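Putative fimbriae assembly chaperone (Salmonella typhimurium, PDB 2CO7) binds the pilus subunit SafA as a periplasmic PapD-like chaperone, probably keeping it ready for assembly into pili by donor-strand exchange. Local coordinates at residues A28-V34 with Q75-V79. Numbering follows the deposited sequence.
Sequences AGATLSV and QLRIV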
ATOM      1  N   ALA B  28      13.369   1.489 -23.318  1.00 20.73           N
ATOM      2  CA  ALA B  28      12.262   0.930 -24.116  1.00 22.37           C
ATOM      3  C   ALA B  28      11.138   0.481 -23.169  1.00 23.50           C
ATOM      4  O   ALA B  28      10.015   0.195 -23.578  1.00 23.67           O
ATOM      5  CB  ALA B  28      12.743  -0.217 -24.942  1.00 22.76           C
ATOM      6  N   GLY B  29      11.475   0.365 -21.901  1.00 24.20           N
ATOM      7  CA  GLY B  29      10.494  -0.072 -20.910  1.00 23.97           C
ATOM      8  C   GLY B  29      11.161  -0.669 -19.680  1.00 24.55           C
ATOM      9  O   GLY B  29      12.387  -0.868 -19.651  1.00 25.15           O
ATOM     10  N   ALA B  30      10.331  -1.014 -18.695  1.00 22.60           N
ATOM     11  CA  ALA B  30      10.807  -1.538 -17.427  1.00 22.35           C
ATOM     12  C   ALA B  30      10.150  -2.898 -17.180  1.00 21.62           C
ATOM     13  O   ALA B  30       9.216  -3.318 -17.899  1.00 21.83           O
ATOM     14  CB  ALA B  30      10.473  -0.583 -16.334  1.00 21.73           C
ATOM     15  N   THR B  31      10.640  -3.609 -16.178  1.00 21.64           N
ATOM     16  CA  THR B  31      10.038  -4.905 -15.861  1.00 20.95           C
ATOM     17  C   THR B  31       9.835  -5.026 -14.387  1.00 20.46           C
ATOM     18  O   THR B  31      10.499  -4.343 -13.589  1.00 19.59           O
ATOM     19  CB  THR B  31      10.867  -6.139 -16.355  1.00 21.24           C
ATOM     20  OG1 THR B  31      12.189  -6.108 -15.788  1.00 22.66           O
ATOM     21  CG2 THR B  31      10.945  -6.207 -17.894  1.00 22.03           C
ATOM     22  N   LEU B  32       8.913  -5.910 -14.008  1.00 19.00           N
ATOM     23  CA  LEU B  32       8.644  -6.157 -12.572  1.00 19.52           C
ATOM     24  C   LEU B  32       8.252  -7.632 -12.469  1.00 20.11           C
ATOM     25  O   LEU B  32       7.323  -8.065 -13.139  1.00 19.53           O
ATOM     26  CB  LEU B  32       7.501  -5.268 -12.081  1.00 19.08           C
ATOM     27  CG  LEU B  32       7.027  -5.505 -10.635  1.00 19.18           C
ATOM     28  CD1 LEU B  32       8.126  -5.291  -9.595  1.00 19.60           C
ATOM     29  CD2 LEU B  32       5.801  -4.587 -10.365  1.00 21.27           C
ATOM     30  N   SER B  33       8.994  -8.416 -11.691  1.00 20.79           N
ATOM     31  CA  SER B  33       8.664  -9.835 -11.517  0.50 20.41           C
ATOM     32  C   SER B  33       7.457  -9.966 -10.570  1.00 20.57           C
ATOM     33  O   SER B  33       7.336  -9.219  -9.617  1.00 20.54           O
ATOM     34  CB  SER B  33       9.890 -10.564 -10.964  0.50 20.99           C
ATOM     35  OG  SER B  33       9.658 -11.932 -10.725  0.50 19.07           O
ATOM     36  N   VAL B  34       6.580 -10.927 -10.838  1.00 19.65           N
ATOM     37  CA  VAL B  34       5.458 -11.240  -9.938  1.00 19.73           C
ATOM     38  C   VAL B  34       5.445 -12.757  -9.781  1.00 19.65           C
ATOM     39  O   VAL B  34       5.552 -13.480 -10.774  1.00 19.59           O
ATOM     40  CB  VAL B  34       4.074 -10.778 -10.547  1.00 20.63           C
ATOM     41  CG1 VAL B  34       3.848 -11.428 -11.883  1.00 23.52           C
ATOM     42  CG2 VAL B  34       2.896 -11.047  -9.575  1.00 23.01           C
ATOM     43  N   GLN B  75       7.180 -12.254 -15.451  1.00 23.63           N
ATOM     44  CA  GLN B  75       7.611 -10.869 -15.567  1.00 24.83           C
ATOM     45  C   GLN B  75       6.512 -10.036 -16.190  1.00 25.08           C
ATOM     46  O   GLN B  75       5.832 -10.467 -17.137  1.00 26.08           O
ATOM     47  CB  GLN B  75       8.872 -10.766 -16.439  1.00 25.88           C
ATOM     48  CG  GLN B  75      10.052 -11.570 -15.960  1.00 29.23           C
ATOM     49  CD  GLN B  75      10.814 -10.934 -14.788  1.00 33.09           C
ATOM     50  OE1 GLN B  75      11.663 -11.593 -14.178  1.00 38.15           O
ATOM     51  NE2 GLN B  75      10.524  -9.669 -14.473  1.00 32.39           N
ATOM     52  N   LEU B  76       6.328  -8.839 -15.667  1.00 22.65           N
ATOM     53  CA  LEU B  76       5.441  -7.903 -16.290  1.00 22.91           C
ATOM     54  C   LEU B  76       6.304  -6.902 -16.988  1.00 23.10           C
ATOM     55  O   LEU B  76       7.326  -6.509 -16.444  1.00 23.44           O
ATOM     56  CB  LEU B  76       4.636  -7.206 -15.231  1.00 22.63           C
ATOM     57  CG  LEU B  76       3.939  -8.139 -14.253  1.00 28.13           C
ATOM     58  CD1 LEU B  76       3.206  -7.292 -13.252  1.00 30.62           C
ATOM     59  CD2 LEU B  76       3.000  -9.101 -15.017  1.00 30.19           C
ATOM     60  N   ARG B  77       5.897  -6.484 -18.181  1.00 22.10           N
ATOM     61  CA  ARG B  77       6.568  -5.419 -18.889  1.00 22.19           C
ATOM     62  C   ARG B  77       5.763  -4.139 -18.711  1.00 21.14           C
ATOM     63  O   ARG B  77       4.557  -4.128 -18.953  1.00 20.65           O
ATOM     64  CB  ARG B  77       6.585  -5.781 -20.375  1.00 22.84           C
ATOM     65  CG  ARG B  77       6.972  -4.645 -21.309  1.00 30.76           C
ATOM     66  CD  ARG B  77       8.485  -4.528 -21.497  1.00 38.52           C
ATOM     67  NE  ARG B  77       8.777  -3.959 -22.812  1.00 42.47           N
ATOM     68  CZ  ARG B  77       9.903  -3.320 -23.124  1.00 46.08           C
ATOM     69  NH1 ARG B  77      10.860  -3.168 -22.212  1.00 48.54           N
ATOM     70  NH2 ARG B  77      10.078  -2.836 -24.350  1.00 46.86           N
ATOM     71  N   ILE B  78       6.434  -3.047 -18.371  1.00 20.23           N
ATOM     72  CA  ILE B  78       5.764  -1.752 -18.199  1.00 19.07           C
ATOM     73  C   ILE B  78       6.314  -0.790 -19.258  1.00 19.49           C
ATOM     74  O   ILE B  78       7.514  -0.647 -19.357  1.00 19.44           O
ATOM     75  CB  ILE B  78       6.068  -1.163 -16.800  1.00 19.63           C
ATOM     76  CG1 ILE B  78       5.632  -2.126 -15.680  1.00 18.66           C
ATOM     77  CG2 ILE B  78       5.408   0.224 -16.678  1.00 20.73           C
ATOM     78  CD1 ILE B  78       6.236  -1.832 -14.299  1.00 20.42           C
ATOM     79  N   VAL B  79       5.448  -0.137 -20.040  1.00 18.62           N
ATOM     80  CA  VAL B  79       5.928   0.708 -21.147  1.00 18.46           C
ATOM     81  C   VAL B  79       5.145   2.023 -21.138  1.00 19.06           C
ATOM     82  O   VAL B  79       3.927   2.018 -20.925  1.00 18.89           O
ATOM     83  CB  VAL B  79       5.841  -0.023 -22.544  1.00 19.49           C
ATOM     84  CG1 VAL B  79       6.723  -1.268 -22.603  1.00 20.40           C
ATOM     85  CG2 VAL B  79       4.407  -0.413 -22.880  1.00 18.53           C
TER
HETATM   86  O   HOH W   1      13.945  -1.996 -21.705  1.00 27.37           O
HETATM   87  O   HOH W   2      12.021  -7.690 -13.492  1.00 14.58           O
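Amphipathic alternation in a β-sandwich is well illustrated where 30-34 pairs antiparallel with 75-79. Ala30, Leu32, Leu76 and Ile78 share the inward face: Leu32 CB lies 4.3 Å from Ile78 CD1, Ala30 CB rests only loosely against Ile78 CB at 4.5 Å, and Val34 CG1 extends the apolar row, 4.0 Å from Leu76 CD2. Holding these side chains in step are two hydrogen-bonded pairs. Ala30 and Ile78 exchange near-linear bonds, in which Ala30 N to Ile78 O is 2.9 Å and Ile78 N to Ala30 O 2.8 Å; Leu32 N to Leu76 O is 3.0 Å and Leu76 N to Leu32 O 2.8 Å. Between them, at the non-hydrogen-bonded pair Thr31-Arg77, Thr31 CA makes a CA-H...O contact of 3.2 Å with Leu76 O.

The opposite face is polar. A water spans Thr31 OG1 (2.8 Å) and Gln75 NE2 (2.7 Å), while Ser33 OG turns to Gln73. Further out, the Arg77 guanidinium spreads beside Gly29, whose phi of 157° suits glycine; a side chain there would also collide with Arg77. A second water donates to Gly29 O (2.8 Å) and weakly bridges to Arg77 NH1 (3.3 Å).

Within the immunoglobulin-like PapD N-terminal domain, this pair lies between strands 10-16 and 59-68 in the sheet order. Its apolar face packs against Val21 of strand 20-24, Val95 and Ile97 of 91-100, and Leu128 of 116-131.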